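Local coordinates for protein 4-alpha-glucanotransferase (Corynebacterium glutamicum, PDB 5B68) that is an amylomaltase (MalQ) family enzyme with an N-terminal beta-sandwich domain and a TIM-barrel domain, at residues 111-116 with 130-135; 540-544 with 597-601. All coordinates share one frame; numbering follows the deposited sequence.

Contact 1 of 2, residues 111-116 with 130-135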
loop_
_atom_site.group_PDB
_atom_site.type_symbol
_atom_site.label_atom_id
_atom_site.label_comp_id
_atom_site.label_asym_id
_atom_site.label_seq_id
_atom_site.Cartn_x
_atom_site.Cartn_y
_atom_site.Cartn_z
ATOM N N VAL A 111 -32.794 -12.878 9.682
ATOM C CA VAL A 111 -32.138 -12.649 10.928
ATOM C C VAL A 111 -33.136 -13.110 11.972
ATOM O O VAL A 111 -34.278 -13.399 11.595
ATOM C CB VAL A 111 -31.779 -11.177 11.154
ATOM C CG1 VAL A 111 -30.742 -10.778 10.122
ATOM C CG2 VAL A 111 -33.026 -10.293 11.097
ATOM N N SER A 112 -32.673 -13.226 13.210
ATOM C CA SER A 112 -33.487 -13.577 14.382
ATOM C C SER A 112 -33.414 -12.468 15.405
ATOM O O SER A 112 -32.319 -11.978 15.731
ATOM C CB SER A 112 -32.928 -14.849 15.082
ATOM O OG SER A 112 -32.754 -15.811 14.088
ATOM N N GLN A 113 -34.583 -12.103 15.963
ATOM C CA GLN A 113 -34.624 -11.146 17.024
ATOM C C GLN A 113 -34.091 -11.737 18.322
ATOM O O GLN A 113 -34.322 -12.924 18.644
ATOM C CB GLN A 113 -36.016 -10.577 17.220
ATOM C CG GLN A 113 -35.955 -9.312 18.115
ATOM C CD GLN A 113 -37.254 -8.527 18.163
ATOM O OE1 GLN A 113 -38.248 -8.902 17.534
ATOM N NE2 GLN A 113 -37.251 -7.481 18.918
ATOM N N VAL A 114 -33.345 -10.945 19.042
ATOM C CA VAL A 114 -32.890 -11.355 20.380
ATOM C C VAL A 114 -33.172 -10.316 21.418
ATOM O O VAL A 114 -33.485 -9.183 21.126
ATOM C CB VAL A 114 -31.382 -11.760 20.430
ATOM C CG1 VAL A 114 -31.072 -12.993 19.582
ATOM C CG2 VAL A 114 -30.503 -10.643 19.985
ATOM N N GLU A 115 -33.019 -10.677 22.688
ATOM C CA GLU A 115 -33.433 -9.821 23.775
ATOM C C GLU A 115 -32.655 -8.471 23.716
ATOM O O GLU A 115 -31.449 -8.421 23.426
ATOM C CB GLU A 115 -33.147 -10.488 25.149
ATOM C CG GLU A 115 -31.631 -10.638 25.370
ATOM C CD GLU A 115 -31.206 -11.710 26.349
ATOM O OE1 GLU A 115 -31.419 -12.904 26.060
ATOM O OE2 GLU A 115 -30.599 -11.325 27.392
ATOM N N ASN A 116 -33.394 -7.407 23.935
ATOM C CA ASN A 116 -32.854 -6.058 24.041
ATOM C C ASN A 116 -33.579 -5.314 25.136
ATOM O O ASN A 116 -34.777 -5.000 25.065
ATOM C CB ASN A 116 -32.919 -5.328 22.695
ATOM C CG ASN A 116 -32.360 -3.917 22.753
ATOM O OD1 ASN A 116 -32.744 -3.095 23.595
ATOM N ND2 ASN A 116 -31.389 -3.638 21.865
ATOM N N GLU A 130 -35.280 0.652 20.496
ATOM C CA GLU A 130 -34.188 -0.150 20.033
ATOM C C GLU A 130 -34.569 -1.628 20.068
ATOM O O GLU A 130 -35.117 -2.081 21.065
ATOM C CB GLU A 130 -33.002 0.103 20.939
ATOM C CG GLU A 130 -31.712 -0.562 20.463
ATOM C CD GLU A 130 -30.505 -0.210 21.304
ATOM O OE1 GLU A 130 -30.053 -1.062 22.103
ATOM O OE2 GLU A 130 -30.009 0.906 21.227
ATOM N N ALA A 131 -34.188 -2.388 19.046
ATOM C CA ALA A 131 -34.275 -3.869 19.030
ATOM C C ALA A 131 -32.933 -4.461 18.645
ATOM O O ALA A 131 -32.066 -3.751 18.165
ATOM C CB ALA A 131 -35.352 -4.277 18.064
ATOM N N SER A 132 -32.714 -5.719 18.984
ATOM C CA SER A 132 -31.494 -6.450 18.602
ATOM C C SER A 132 -31.799 -7.600 17.712
ATOM O O SER A 132 -32.826 -8.357 17.877
ATOM C CB SER A 132 -30.670 -6.916 19.810
ATOM O OG SER A 132 -30.071 -5.852 20.564
ATOM N N PHE A 133 -30.979 -7.772 16.687
ATOM C CA PHE A 133 -31.121 -8.917 15.779
ATOM C C PHE A 133 -29.760 -9.601 15.618
ATOM O O PHE A 133 -28.705 -8.994 15.831
ATOM C CB PHE A 133 -31.674 -8.540 14.414
ATOM C CG PHE A 133 -33.068 -7.989 14.466
ATOM C CD1 PHE A 133 -33.255 -6.646 14.732
ATOM C CD2 PHE A 133 -34.171 -8.793 14.307
ATOM C CE1 PHE A 133 -34.519 -6.108 14.829
ATOM C CE2 PHE A 133 -35.456 -8.264 14.376
ATOM C CZ PHE A 133 -35.639 -6.914 14.619
ATOM N N LYS A 134 -29.826 -10.869 15.262
ATOM C CA LYS A 134 -28.703 -11.763 15.193
ATOM C C LYS A 134 -28.611 -12.306 13.800
ATOM O O LYS A 134 -29.578 -12.839 13.222
ATOM C CB LYS A 134 -28.949 -12.918 16.173
ATOM C CG LYS A 134 -27.757 -13.742 16.497
ATOM C CD LYS A 134 -28.035 -14.697 17.672
ATOM C CE LYS A 134 -29.254 -15.577 17.458
ATOM N NZ LYS A 134 -29.521 -16.474 18.641
ATOM N N ILE A 135 -27.444 -12.182 13.194
ATOM C CA ILE A 135 -27.225 -12.811 11.925
ATOM C C ILE A 135 -26.984 -14.341 12.061
ATOM O O ILE A 135 -26.471 -14.765 13.086
ATOM C CB ILE A 135 -26.088 -12.162 11.097
ATOM C CG1 ILE A 135 -24.716 -12.382 11.745
ATOM C CG2 ILE A 135 -26.315 -10.668 10.957
ATOM C CD1 ILE A 135 -23.583 -11.860 10.838
HETATM O O HOH W 1 -30.393 -15.636 13.006
HETATM O O HOH W 2 -29.300 -6.611 22.859
#

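Contact 2 of 2, residues 540-544 with 597-601. With SO4 (sulfate ion), chain I.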
loop_
_atom_site.group_PDB
_atom_site.type_symbol
_atom_site.label_atom_id
_atom_site.label_comp_id
_atom_site.label_asym_id
_atom_site.label_seq_id
_atom_site.Cartn_x
_atom_site.Cartn_y
_atom_site.Cartn_z
ATOM N N GLN A 540 18.922 -13.192 23.482
ATOM C CA GLN A 540 20.238 -12.675 23.930
ATOM C C GLN A 540 20.415 -11.274 23.374
ATOM O O GLN A 540 19.603 -10.827 22.596
ATOM C CB GLN A 540 21.389 -13.613 23.511
ATOM C CG GLN A 540 21.737 -13.651 22.021
ATOM C CD GLN A 540 22.462 -14.946 21.563
ATOM O OE1 GLN A 540 22.650 -15.172 20.344
ATOM N NE2 GLN A 540 22.886 -15.785 22.529
ATOM N N PRO A 541 21.438 -10.540 23.815
ATOM C CA PRO A 541 21.669 -9.256 23.120
ATOM C C PRO A 541 22.344 -9.486 21.766
ATOM O O PRO A 541 23.047 -10.499 21.569
ATOM C CB PRO A 541 22.560 -8.443 24.083
ATOM C CG PRO A 541 22.810 -9.316 25.280
ATOM C CD PRO A 541 22.294 -10.707 25.003
ATOM N N GLY A 542 22.104 -8.572 20.839
ATOM C CA GLY A 542 22.675 -8.696 19.516
ATOM C C GLY A 542 21.713 -9.254 18.476
ATOM O O GLY A 542 20.490 -9.330 18.698
ATOM N N PRO A 543 22.261 -9.660 17.313
ATOM C CA PRO A 543 21.358 -9.982 16.207
ATOM C C PRO A 543 20.508 -11.204 16.438
ATOM O O PRO A 543 20.888 -12.149 17.151
ATOM C CB PRO A 543 22.321 -10.206 15.029
ATOM C CG PRO A 543 23.582 -9.449 15.396
ATOM C CD PRO A 543 23.676 -9.742 16.893
ATOM N N ARG A 544 19.372 -11.220 15.756
ATOM C CA ARG A 544 18.492 -12.353 15.812
ATOM C C ARG A 544 19.118 -13.654 15.242
ATOM O O ARG A 544 19.665 -13.644 14.139
ATOM C CB ARG A 544 17.201 -12.047 15.025
ATOM C CG ARG A 544 16.095 -13.078 15.254
ATOM C CD ARG A 544 14.845 -12.696 14.446
ATOM N NE ARG A 544 14.228 -11.488 15.038
ATOM C CZ ARG A 544 13.327 -11.498 16.014
ATOM N NH1 ARG A 544 12.866 -10.316 16.475
ATOM N NH2 ARG A 544 12.845 -12.614 16.526
ATOM N N TRP A 597 28.095 -3.980 14.579
ATOM C CA TRP A 597 26.789 -4.638 14.367
ATOM C C TRP A 597 26.891 -5.671 13.212
ATOM O O TRP A 597 26.440 -6.813 13.370
ATOM C CB TRP A 597 25.767 -3.539 14.003
ATOM C CG TRP A 597 24.349 -4.029 13.693
ATOM C CD1 TRP A 597 23.640 -3.792 12.560
ATOM C CD2 TRP A 597 23.522 -4.805 14.538
ATOM N NE1 TRP A 597 22.415 -4.392 12.642
ATOM C CE2 TRP A 597 22.310 -5.024 13.841
ATOM C CE3 TRP A 597 23.676 -5.338 15.828
ATOM C CZ2 TRP A 597 21.268 -5.752 14.378
ATOM C CZ3 TRP A 597 22.620 -6.049 16.387
ATOM C CH2 TRP A 597 21.399 -6.227 15.633
ATOM N N GLN A 598 27.470 -5.249 12.089
ATOM C CA GLN A 598 27.763 -6.161 10.936
ATOM C C GLN A 598 28.541 -7.409 11.399
ATOM O O GLN A 598 28.188 -8.557 11.081
ATOM C CB GLN A 598 28.477 -5.443 9.823
ATOM C CG GLN A 598 27.580 -4.463 9.076
ATOM C CD GLN A 598 28.095 -4.005 7.749
ATOM O OE1 GLN A 598 28.790 -4.723 7.015
ATOM N NE2 GLN A 598 27.738 -2.779 7.392
ATOM N N ALA A 599 29.529 -7.203 12.250
ATOM C CA ALA A 599 30.361 -8.319 12.694
ATOM C C ALA A 599 29.573 -9.277 13.446
ATOM O O ALA A 599 29.658 -10.486 13.239
ATOM C CB ALA A 599 31.562 -7.802 13.543
ATOM N N GLU A 600 28.750 -8.759 14.352
ATOM C CA GLU A 600 27.895 -9.581 15.153
ATOM C C GLU A 600 26.926 -10.413 14.296
ATOM O O GLU A 600 26.622 -11.595 14.632
ATOM C CB GLU A 600 27.113 -8.715 16.175
ATOM C CG GLU A 600 27.955 -8.314 17.393
ATOM C CD GLU A 600 27.228 -7.374 18.348
ATOM O OE1 GLU A 600 26.157 -7.773 18.819
ATOM O OE2 GLU A 600 27.774 -6.289 18.648
ATOM N N ILE A 601 26.417 -9.790 13.223
ATOM C CA ILE A 601 25.495 -10.505 12.308
ATOM C C ILE A 601 26.236 -11.616 11.550
ATOM O O ILE A 601 25.713 -12.749 11.426
ATOM C CB ILE A 601 24.882 -9.528 11.272
ATOM C CG1 ILE A 601 23.855 -8.604 11.973
ATOM C CG2 ILE A 601 24.192 -10.291 10.134
ATOM C CD1 ILE A 601 23.305 -7.521 11.063
HETATM S S SO4 I . 9.958 -11.501 18.622
HETATM O O1 SO4 I . 9.469 -12.605 17.746
HETATM O O2 SO4 I . 9.577 -11.759 20.050
HETATM O O3 SO4 I . 11.433 -11.353 18.578
HETATM O O4 SO4 I . 9.384 -10.256 18.071
#

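Contact 1 of 2, residues 111-116 with 130-135
The F133 ring carries Q113 over one of its faces: CG of Q113 lies 3.9 Å from CE2 of F133, and the Q113 amide is moderately inclined to the ring. V111 comes to the ring obliquely, its CG2 branch 3.7 Å from CD2 of F133. The F133 side chain also touches A97, V99, F87 and V89. The flat amide of N116 stands nearly upright against the E130 carboxylate, their planes 86° apart. CG of N116 is anti to the backbone N (chi1 -180°), which carries ND2 across to the other strand. There ND2 gives one nearly straight bond in the amide plane (173°) to the anti lone pair of E130 OE1, at 2.9 Å, and a second, slightly tilted, to OG of S132. OE1 is also held by T118 OG1, while OD1 of N116 accepts from T118 N. On the other side of F133 from N116, the backbones pair: S112 N donates to K134 O at 3.1 Å, and K134 N returns a 2.8 Å bond to S112 O. S112 with K134, a hydrogen-bonded pair, and Q113 with F133, a non-hydrogen-bonded one, mark antiparallel neighbours in the MalQ N-terminal beta sandwich.

Contact 2 of 2, residues 540-544 with 597-601
P543 wedges against helix 587-607 between W597, E600 and I601, fastening a loop to a helix in the TIM-barrel family region; the loop follows strand 528-531. The aromatic part of the contact is a CH-pi interaction. CG of P543 sits over the face of the W597 six-membered ring, 4.1 Å from its centroid and 28° off the normal. A chi1 of 178° swings the W597 indole away from its own backbone N, out to where the proline lies, and CD1 of I601 rests on this same face nearer the rim. The indole is further fixed by NE1, bonded to W533 O, and by stacking on H536. Aliphatic contacts complete the wedge: CG of P543 reaches CG1 of I601 at 3.5 Å, while CD of P543 lies 3.7 Å from CB of E600, the two side chains crossing at about a right angle. Beside them G542, at a positive phi, brings its CA within 3.7 Å of E600 OE1, a plain contact. The polar contacts of the loop include those of R544, whose end leads away from the helix. R544 NE forms a salt bridge with E535, and NH2 also bonds E548 O. The edge of its guanidinium meets a sulfate, probably from the crystallisation liquor: a single oxygen, O3, accepts from R544 NH1 at 2.7 Å, bent to 142°, and from R544 NH2 at 2.8 Å.

The two contacts lie far apart in one chain, their centres 56 Å and their nearest atoms about 37 Å from each other, and they do not touch. Contact 1 comes first and closes before contact 2 opens. It joins strands 108-114 and 126-134 in the mixed sheet of the N-terminal sandwich region, whereas contact 2 sets a loop between strands 528-531 and 553-556, both in the parallel sheet of the barrel, against helix 587-607. No strand, helix or sheet is shared, so contact 1 belongs to the sheet of the sandwich region, and contact 2 to the barrel region, where it ties a loop to a helix 52 residues further on.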